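Side-chain contacts in 432aa long hypothetical deoxyribodipyrimidine photolyase (Sulfolobus tokodaii, PDB 2E0I), which probably repairs UV-damaged DNA as a light-driven photolyase, with one FAD as catalytic cofactor and a second FAD implicated as a light-harvesting antenna: residues A[225-230]-A[246-251]; A[97-102]-A[130-135]. All coordinates share one frame; numbering follows the deposited sequence.

Contact 1: residues A[225-230]-A[246-251]; sequences ISMREA and WRDFFT. With FAD (flavin-adenine dinucleotide), chain E.
Met-227 meets Arg-247 where two helices pack in the all-helical FAD-binding part of the photolyase fold. Helix 227-233 carries the methionine; helix 238-256 carries the arginine. The tight part is a single buried methyl group. The methionine chain crosses the arginine obliquely and sets its methyl against the arginine's aliphatic stem, with Met-227 CE 3.8 Å from Arg-247 CD and equally near Arg-247 CB. The methionine's CG is anti to its own N (chi1 -152°), and a bend at chi2 carries the thioether across. The carboxylate of Asp-248 borders the same methyl, with OD1 at 4.1 Å from Met-227 CE. Its other oxygen, OD2, accepts from the N of Leu-129. Beyond the stem, Arg-247 reaches the bound FAD; its NE gives a weak hydrogen bond of 3.4 Å to the ribose O2B.

By contrast, Glu-229 is partly exposed and does not touch 246-251. It closes a capping box with Ser-226. Ser-226 OG accepts from Glu-229 N at 2.9 Å, and Ser-226 N donates nearly straight to Glu-229 OE1 (3.1 Å, 174°). Glu-229 OE2 pairs with Arg-189. On the other helix, Thr-251 OG1 and Thr-251 N reach Arg-247 O from opposite faces of its carbonyl plane, with OG1 2.8 Å from that oxygen.

Contact 2: residues A[97-102]-A[130-135]; sequences EDYTPF and TPKSLF. With FAD (flavin-adenine dinucleotide), chain F.
Lys-132 and Glu-97 reach for each other from opposite directions. Glu-97 lies near strand 92-96 of the Rossmann-like parallel sheet, and Lys-132 sits in the loop after strand 120-124. Their salt bridge is long: Lys-132 NZ to Glu-97 OE2 is 3.5 Å, a weak hydrogen bond. The stronger partner of the ammonium is the OH of Tyr-255. The lysine chain is extended beyond CG (chi2 to chi4 near 176°), which carries NZ out to Glu-97. On the way, Lys-132 CD passes obliquely by the Tyr-99 ring, 3.8 Å from Tyr-99 CE1. Tyr-99 OH in turn donates to Glu-97 OE1, although the position of that oxygen is less sure. Glu-97 thus probably accepts from Tyr-99, and weakly from Lys-132.

The other side of segment 97-102 serves the second FAD. Asp-98 uses both oxygens. Asp-98 OD2 accepts from the ribityl O4' of FAD at 2.9 Å. Asp-98 OD1 takes the backbone N of Tyr-99 at 2.7 Å, and a salt bridge from Arg-9. Thr-100 OG1 donates to the phosphate oxygen O1P of FAD, also at 2.9 Å. It is also the N-cap of helix 101-115, taking a weak bond from the N of Ser-103. Phe-102 offers a ring face to the ribose end of the linker, with FAD C5B over the ring centre, 3.8 Å above its plane. With an alanine in place of Phe-102, the ribose methylene C5B would probably lose the ring face it lies on, and that part of the linker would be freer to shift.

The chemistry implies a division of labour. Charged and phenolic groups tie the two segments together, while neighbouring residues bind a ribityl hydroxyl and a phosphate. This is consistent with a site built for the light-harvesting cofactor.

Contact 1 is buried and lies nearer the centre of the chain. Contact 2 is only partly buried and farther out. The first joins two helices largely by apolar packing and borders one FAD. The second joins segment 97-102 to the loop holding 130-135 by a long salt bridge and by the lysine's contact with a tyrosine ring, and borders the other FAD. Helix 238-256 links them, because its residues also pack on both segments of contact 2. Asp-248 OD2 probably accepts from the N of Thr-130 at 2.9 Å. Phe-249 CE1 packs against Phe-135 CE1 (3.7 Å), and Thr-251 CG2 lies 3.7 Å from Tyr-99 CD2. The helical region and the parallel-sheet region meet here, between the two flavin sites.

Contact 1: residues A[225-230]-A[246-251]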
loop_
_atom_site.group_PDB
_atom_site.type_symbol
_atom_site.label_atom_id
_atom_site.label_comp_id
_atom_site.label_asym_id
_atom_site.label_seq_id
_atom_site.Cartn_x
_atom_site.Cartn_y
_atom_site.Cartn_z
ATOM N N ILE A 225 -3.203 11.417 -6.700
ATOM C CA ILE A 225 -3.743 12.592 -6.000
ATOM C C ILE A 225 -2.862 12.753 -4.757
ATOM O O ILE A 225 -2.382 11.761 -4.211
ATOM C CB ILE A 225 -5.218 12.424 -5.541
ATOM C CG1 ILE A 225 -5.329 11.339 -4.487
ATOM C CG2 ILE A 225 -6.101 12.074 -6.719
ATOM C CD1 ILE A 225 -6.720 11.206 -3.966
ATOM N N SER A 226 -2.631 13.980 -4.305
ATOM C CA SER A 226 -1.776 14.157 -3.142
ATOM C C SER A 226 -2.498 13.976 -1.813
ATOM O O SER A 226 -3.707 14.156 -1.704
ATOM C CB SER A 226 -1.117 15.525 -3.159
ATOM O OG SER A 226 -1.918 16.452 -2.464
ATOM N N MET A 227 -1.716 13.610 -0.806
ATOM C CA MET A 227 -2.176 13.384 0.560
ATOM C C MET A 227 -2.896 14.642 1.041
ATOM O O MET A 227 -3.908 14.582 1.750
ATOM C CB MET A 227 -0.946 13.120 1.428
ATOM C CG MET A 227 -1.178 12.256 2.636
ATOM S SD MET A 227 -1.730 10.603 2.226
ATOM C CE MET A 227 -2.391 10.165 3.850
ATOM N N ARG A 228 -2.344 15.782 0.631
ATOM C CA ARG A 228 -2.866 17.093 0.965
ATOM C C ARG A 228 -4.207 17.354 0.274
ATOM O O ARG A 228 -5.095 17.992 0.847
ATOM C CB ARG A 228 -1.839 18.152 0.569
ATOM C CG ARG A 228 -0.590 18.127 1.442
ATOM C CD ARG A 228 0.455 19.089 0.930
ATOM N NE ARG A 228 0.900 18.718 -0.410
ATOM C CZ ARG A 228 1.699 17.687 -0.672
ATOM N NH1 ARG A 228 2.140 16.928 0.325
ATOM N NH2 ARG A 228 2.058 17.416 -1.928
ATOM N N GLU A 229 -4.353 16.865 -0.954
ATOM C CA GLU A 229 -5.594 17.048 -1.683
ATOM C C GLU A 229 -6.700 16.216 -1.043
ATOM O O GLU A 229 -7.805 16.704 -0.831
ATOM C CB GLU A 229 -5.422 16.652 -3.150
ATOM C CG GLU A 229 -4.524 17.596 -3.928
ATOM C CD GLU A 229 -4.490 17.316 -5.439
ATOM O OE1 GLU A 229 -3.948 16.259 -5.859
ATOM O OE2 GLU A 229 -5.008 18.169 -6.203
ATOM N N ALA A 230 -6.400 14.960 -0.734
ATOM C CA ALA A 230 -7.384 14.078 -0.119
ATOM C C ALA A 230 -7.838 14.730 1.167
ATOM O O ALA A 230 -9.029 14.745 1.496
ATOM C CB ALA A 230 -6.765 12.728 0.192
ATOM N N TRP A 246 -3.147 7.561 9.528
ATOM C CA TRP A 246 -2.540 6.269 9.828
ATOM C C TRP A 246 -1.459 5.922 8.817
ATOM O O TRP A 246 -0.584 5.101 9.086
ATOM C CB TRP A 246 -3.575 5.154 9.857
ATOM C CG TRP A 246 -4.174 4.945 11.211
ATOM C CD1 TRP A 246 -5.360 5.428 11.663
ATOM C CD2 TRP A 246 -3.611 4.193 12.290
ATOM N NE1 TRP A 246 -5.577 5.020 12.956
ATOM C CE2 TRP A 246 -4.516 4.260 13.363
ATOM C CE3 TRP A 246 -2.428 3.469 12.452
ATOM C CZ2 TRP A 246 -4.279 3.627 14.585
ATOM C CZ3 TRP A 246 -2.193 2.840 13.668
ATOM C CH2 TRP A 246 -3.115 2.924 14.717
ATOM N N ARG A 247 -1.529 6.547 7.649
ATOM C CA ARG A 247 -0.533 6.337 6.620
ATOM C C ARG A 247 0.777 6.960 7.059
ATOM O O ARG A 247 1.842 6.354 6.937
ATOM C CB ARG A 247 -0.954 7.009 5.334
ATOM C CG ARG A 247 -2.101 6.371 4.664
ATOM C CD ARG A 247 -1.899 6.495 3.187
ATOM N NE ARG A 247 -2.480 5.328 2.567
ATOM C CZ ARG A 247 -1.879 4.487 1.736
ATOM N NH1 ARG A 247 -0.616 4.610 1.337
ATOM N NH2 ARG A 247 -2.583 3.475 1.319
ATOM N N ASP A 248 0.696 8.197 7.542
ATOM C CA ASP A 248 1.879 8.911 8.003
ATOM C C ASP A 248 2.493 8.167 9.177
ATOM O O ASP A 248 3.717 7.977 9.233
ATOM C CB ASP A 248 1.513 10.326 8.448
ATOM C CG ASP A 248 1.463 11.316 7.299
ATOM O OD1 ASP A 248 0.752 11.058 6.296
ATOM O OD2 ASP A 248 2.131 12.369 7.410
ATOM N N PHE A 249 1.644 7.741 10.111
ATOM C CA PHE A 249 2.128 7.045 11.284
ATOM C C PHE A 249 2.968 5.818 10.969
ATOM O O PHE A 249 4.095 5.684 11.453
ATOM C CB PHE A 249 0.979 6.621 12.180
ATOM C CG PHE A 249 1.433 5.977 13.450
ATOM C CD1 PHE A 249 2.060 6.731 14.439
ATOM C CD2 PHE A 249 1.305 4.605 13.633
ATOM C CE1 PHE A 249 2.558 6.128 15.589
ATOM C CE2 PHE A 249 1.802 3.989 14.783
ATOM C CZ PHE A 249 2.431 4.750 15.761
ATOM N N PHE A 250 2.426 4.908 10.173
ATOM C CA PHE A 250 3.171 3.706 9.848
ATOM C C PHE A 250 4.413 3.974 9.008
ATOM O O PHE A 250 5.437 3.319 9.191
ATOM C CB PHE A 250 2.272 2.692 9.161
ATOM C CG PHE A 250 1.361 1.952 10.106
ATOM C CD1 PHE A 250 1.866 1.347 11.251
ATOM C CD2 PHE A 250 0.001 1.835 9.835
ATOM C CE1 PHE A 250 1.034 0.642 12.115
ATOM C CE2 PHE A 250 -0.840 1.123 10.698
ATOM C CZ PHE A 250 -0.320 0.527 11.840
ATOM N N THR A 251 4.333 4.937 8.103
ATOM C CA THR A 251 5.471 5.297 7.261
ATOM C C THR A 251 6.618 5.797 8.137
ATOM O O THR A 251 7.751 5.317 8.021
ATOM C CB THR A 251 5.087 6.415 6.263
ATOM O OG1 THR A 251 4.142 5.897 5.323
ATOM C CG2 THR A 251 6.313 6.955 5.537
HETATM P PA FAD E . -11.217 3.151 3.462
HETATM O O1A FAD E . -12.193 3.669 2.477
HETATM O O2A FAD E . -11.497 2.918 4.895
HETATM O O5B FAD E . -10.402 4.534 3.595
HETATM C C5B FAD E . -9.655 4.858 4.769
HETATM C C4B FAD E . -8.303 5.459 4.377
HETATM O O4B FAD E . -7.516 5.783 5.536
HETATM C C3B FAD E . -7.504 4.436 3.567
HETATM O O3B FAD E . -7.711 4.693 2.175
HETATM C C2B FAD E . -6.077 4.843 3.928
HETATM O O2B FAD E . -5.730 6.047 3.242
HETATM C C1B FAD E . -6.246 5.117 5.423
HETATM N N9A FAD E . -6.277 3.865 6.215
HETATM C C8A FAD E . -7.357 3.211 6.639
HETATM N N7A FAD E . -6.986 2.183 7.400
HETATM C C5A FAD E . -5.658 2.178 7.461
HETATM C C6A FAD E . -4.707 1.375 8.082
HETATM N N6A FAD E . -5.073 0.347 8.840
HETATM N N1A FAD E . -3.407 1.656 7.914
HETATM C C2A FAD E . -3.009 2.679 7.176
HETATM N N3A FAD E . -3.885 3.467 6.576
HETATM C C4A FAD E . -5.203 3.246 6.698
HETATM N N1 FAD E . -3.067 -0.078 3.123
HETATM C C2 FAD E . -2.254 0.243 2.029
HETATM O O2 FAD E . -2.431 1.285 1.401
HETATM N N3 FAD E . -1.265 -0.653 1.607
HETATM C C4 FAD E . -1.104 -1.870 2.280
HETATM O O4 FAD E . -0.198 -2.632 1.947
HETATM C C4X FAD E . -1.925 -2.191 3.356
HETATM N N5 FAD E . -1.809 -3.447 3.962
HETATM C C5X FAD E . -2.614 -3.778 5.059
HETATM C C6 FAD E . -2.468 -5.027 5.655
HETATM C C7 FAD E . -3.236 -5.355 6.767
HETATM C C7M FAD E . -3.033 -6.724 7.421
HETATM C C8 FAD E . -4.153 -4.436 7.275
HETATM C C8M FAD E . -4.992 -4.758 8.514
HETATM C C9 FAD E . -4.293 -3.190 6.670
HETATM C C9A FAD E . -3.522 -2.846 5.563
HETATM N N10 FAD E . -3.637 -1.582 4.955
HETATM C C10 FAD E . -2.906 -1.300 3.789
HETATM C "C1'" FAD E . -4.558 -0.562 5.517
HETATM C "C2'" FAD E . -5.998 -0.524 4.997
HETATM O "O2'" FAD E . -6.604 -1.815 5.105
HETATM C "C3'" FAD E . -6.088 -0.020 3.554
HETATM O "O3'" FAD E . -5.433 1.247 3.455
HETATM C "C4'" FAD E . -7.544 0.152 3.115
HETATM O "O4'" FAD E . -8.249 -1.085 3.248
HETATM C "C5'" FAD E . -7.627 0.626 1.662
HETATM O "O5'" FAD E . -8.986 0.691 1.217
HETATM P P FAD E . -9.822 2.067 1.255
HETATM O O1P FAD E . -8.999 3.119 0.616
HETATM O O2P FAD E . -11.158 1.781 0.686
HETATM O O3P FAD E . -9.945 2.384 2.832
#

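Contact 2: residues A[97-102]-A[130-135]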
loop_
_atom_site.group_PDB
_atom_site.type_symbol
_atom_site.label_atom_id
_atom_site.label_comp_id
_atom_site.label_asym_id
_atom_site.label_seq_id
_atom_site.Cartn_x
_atom_site.Cartn_y
_atom_site.Cartn_z
ATOM N N GLU A 97 11.708 12.617 -1.786
ATOM C CA GLU A 97 12.308 11.584 -0.957
ATOM C C GLU A 97 11.266 10.584 -0.492
ATOM O O GLU A 97 10.092 10.919 -0.369
ATOM C CB GLU A 97 12.938 12.222 0.267
ATOM C CG GLU A 97 11.897 12.744 1.230
ATOM C CD GLU A 97 12.497 13.301 2.495
ATOM O OE1 GLU A 97 11.717 13.712 3.388
ATOM O OE2 GLU A 97 13.746 13.325 2.591
ATOM N N ASP A 98 11.692 9.350 -0.247
ATOM C CA ASP A 98 10.785 8.331 0.254
ATOM C C ASP A 98 11.375 7.891 1.592
ATOM O O ASP A 98 12.395 8.412 2.016
ATOM C CB ASP A 98 10.657 7.147 -0.711
ATOM C CG ASP A 98 9.303 6.428 -0.593
ATOM O OD1 ASP A 98 8.730 6.376 0.519
ATOM O OD2 ASP A 98 8.813 5.899 -1.615
ATOM N N TYR A 99 10.754 6.921 2.241
ATOM C CA TYR A 99 11.194 6.526 3.562
ATOM C C TYR A 99 11.513 5.062 3.822
ATOM O O TYR A 99 11.470 4.626 4.957
ATOM C CB TYR A 99 10.144 7.025 4.557
ATOM C CG TYR A 99 9.838 8.498 4.349
ATOM C CD1 TYR A 99 10.688 9.482 4.850
ATOM C CD2 TYR A 99 8.755 8.908 3.556
ATOM C CE1 TYR A 99 10.486 10.827 4.566
ATOM C CE2 TYR A 99 8.543 10.256 3.264
ATOM C CZ TYR A 99 9.421 11.212 3.774
ATOM O OH TYR A 99 9.260 12.555 3.486
ATOM N N THR A 100 11.832 4.293 2.790
ATOM C CA THR A 100 12.176 2.885 3.010
ATOM C C THR A 100 13.658 2.676 2.748
ATOM O O THR A 100 14.280 3.401 1.968
ATOM C CB THR A 100 11.420 1.915 2.073
ATOM O OG1 THR A 100 11.684 2.266 0.709
ATOM C CG2 THR A 100 9.939 1.944 2.335
ATOM N N PRO A 101 14.243 1.672 3.404
ATOM C CA PRO A 101 15.669 1.370 3.228
ATOM C C PRO A 101 16.077 1.407 1.749
ATOM O O PRO A 101 17.035 2.083 1.356
ATOM C CB PRO A 101 15.789 -0.021 3.834
ATOM C CG PRO A 101 14.778 0.042 4.978
ATOM C CD PRO A 101 13.595 0.748 4.360
ATOM N N PHE A 102 15.330 0.692 0.923
ATOM C CA PHE A 102 15.619 0.644 -0.500
ATOM C C PHE A 102 15.646 2.031 -1.105
ATOM O O PHE A 102 16.533 2.366 -1.890
ATOM C CB PHE A 102 14.583 -0.223 -1.231
ATOM C CG PHE A 102 14.677 -0.149 -2.727
ATOM C CD1 PHE A 102 13.965 0.818 -3.435
ATOM C CD2 PHE A 102 15.502 -1.023 -3.428
ATOM C CE1 PHE A 102 14.070 0.913 -4.828
ATOM C CE2 PHE A 102 15.623 -0.946 -4.820
ATOM C CZ PHE A 102 14.903 0.027 -5.525
ATOM N N THR A 130 2.362 15.264 7.239
ATOM C CA THR A 130 3.053 15.999 8.299
ATOM C C THR A 130 4.581 15.942 8.159
ATOM O O THR A 130 5.127 14.990 7.595
ATOM C CB THR A 130 2.674 15.413 9.694
ATOM O OG1 THR A 130 3.183 14.081 9.810
ATOM C CG2 THR A 130 1.169 15.340 9.853
ATOM N N PRO A 131 5.291 16.963 8.676
ATOM C CA PRO A 131 6.759 17.026 8.616
ATOM C C PRO A 131 7.360 15.874 9.417
ATOM O O PRO A 131 6.949 15.628 10.555
ATOM C CB PRO A 131 7.068 18.375 9.242
ATOM C CG PRO A 131 5.869 19.181 8.893
ATOM C CD PRO A 131 4.748 18.227 9.191
ATOM N N LYS A 132 8.337 15.179 8.844
ATOM C CA LYS A 132 8.908 14.039 9.542
ATOM C C LYS A 132 9.609 14.336 10.857
ATOM O O LYS A 132 9.718 13.453 11.711
ATOM C CB LYS A 132 9.846 13.254 8.625
ATOM C CG LYS A 132 11.043 14.002 8.123
ATOM C CD LYS A 132 11.919 13.057 7.341
ATOM C CE LYS A 132 13.112 13.767 6.740
ATOM N NZ LYS A 132 13.998 12.803 6.038
ATOM N N SER A 133 10.082 15.564 11.034
ATOM C CA SER A 133 10.762 15.911 12.277
ATOM C C SER A 133 9.810 15.790 13.468
ATOM O O SER A 133 10.244 15.569 14.599
ATOM C CB SER A 133 11.293 17.335 12.213
ATOM O OG SER A 133 10.223 18.250 12.280
ATOM N N LEU A 134 8.515 15.927 13.199
ATOM C CA LEU A 134 7.489 15.853 14.236
ATOM C C LEU A 134 7.203 14.472 14.814
ATOM O O LEU A 134 6.343 14.347 15.678
ATOM C CB LEU A 134 6.164 16.407 13.716
ATOM C CG LEU A 134 6.121 17.831 13.182
ATOM C CD1 LEU A 134 4.695 18.165 12.754
ATOM C CD2 LEU A 134 6.599 18.783 14.257
ATOM N N PHE A 135 7.889 13.433 14.354
ATOM C CA PHE A 135 7.599 12.113 14.892
ATOM C C PHE A 135 8.463 11.734 16.094
ATOM O O PHE A 135 9.690 11.885 16.064
ATOM C CB PHE A 135 7.749 11.046 13.816
ATOM C CG PHE A 135 7.283 9.688 14.254
ATOM C CD1 PHE A 135 5.930 9.368 14.240
ATOM C CD2 PHE A 135 8.189 8.744 14.729
ATOM C CE1 PHE A 135 5.487 8.121 14.701
ATOM C CE2 PHE A 135 7.760 7.502 15.190
ATOM C CZ PHE A 135 6.412 7.189 15.178
HETATM P PA FAD F . 9.210 -1.547 -3.778
HETATM O O1A FAD F . 8.242 -2.000 -2.753
HETATM O O2A FAD F . 9.119 -1.857 -5.222
HETATM O O5B FAD F . 10.371 -2.599 -3.404
HETATM C C5B FAD F . 11.698 -2.428 -3.916
HETATM C C4B FAD F . 12.667 -3.461 -3.334
HETATM O O4B FAD F . 12.308 -3.687 -1.957
HETATM C C3B FAD F . 12.531 -4.817 -4.028
HETATM O O3B FAD F . 13.739 -5.565 -3.860
HETATM C C2B FAD F . 11.397 -5.445 -3.220
HETATM O O2B FAD F . 11.462 -6.869 -3.339
HETATM C C1B FAD F . 11.842 -5.041 -1.814
HETATM N N9A FAD F . 10.732 -5.136 -0.835
HETATM C C8A FAD F . 9.526 -4.586 -0.964
HETATM N N7A FAD F . 8.794 -4.830 0.120
HETATM C C5A FAD F . 9.541 -5.543 0.955
HETATM C C6A FAD F . 9.344 -6.064 2.229
HETATM N N6A FAD F . 8.173 -5.920 2.840
HETATM N N1A FAD F . 10.341 -6.737 2.822
HETATM C C2A FAD F . 11.499 -6.917 2.210
HETATM N N3A FAD F . 11.719 -6.437 0.998
HETATM C C4A FAD F . 10.773 -5.746 0.347
HETATM N N1 FAD F . 9.092 3.059 -8.938
HETATM C C2 FAD F . 10.042 3.382 -9.915
HETATM O O2 FAD F . 10.594 4.480 -9.898
HETATM N N3 FAD F . 10.393 2.429 -10.878
HETATM C C4 FAD F . 9.805 1.157 -10.858
HETATM O O4 FAD F . 10.113 0.325 -11.712
HETATM C C4X FAD F . 8.876 0.834 -9.875
HETATM N N5 FAD F . 8.336 -0.458 -9.808
HETATM C C5X FAD F . 7.417 -0.791 -8.805
HETATM C C6 FAD F . 6.957 -2.100 -8.695
HETATM C C7 FAD F . 6.117 -2.466 -7.646
HETATM C C7M FAD F . 5.630 -3.913 -7.544
HETATM C C8 FAD F . 5.735 -1.511 -6.707
HETATM C C8M FAD F . 4.815 -1.879 -5.541
HETATM C C9 FAD F . 6.190 -0.200 -6.823
HETATM C C9A FAD F . 7.031 0.167 -7.870
HETATM N N10 FAD F . 7.539 1.473 -7.965
HETATM C C10 FAD F . 8.515 1.783 -8.921
HETATM C "C1'" FAD F . 7.118 2.519 -7.004
HETATM C "C2'" FAD F . 7.888 2.461 -5.684
HETATM O "O2'" FAD F . 6.962 2.380 -4.595
HETATM C "C3'" FAD F . 8.786 3.693 -5.531
HETATM O "O3'" FAD F . 9.779 3.690 -6.562
HETATM C "C4'" FAD F . 9.471 3.701 -4.162
HETATM O "O4'" FAD F . 10.120 4.961 -3.973
HETATM C "C5'" FAD F . 10.500 2.572 -4.059
HETATM O "O5'" FAD F . 10.593 2.067 -2.725
HETATM P P FAD F . 9.694 0.807 -2.281
HETATM O O1P FAD F . 10.183 0.374 -0.952
HETATM O O2P FAD F . 8.259 1.137 -2.433
HETATM O O3P FAD F . 10.136 -0.295 -3.368
#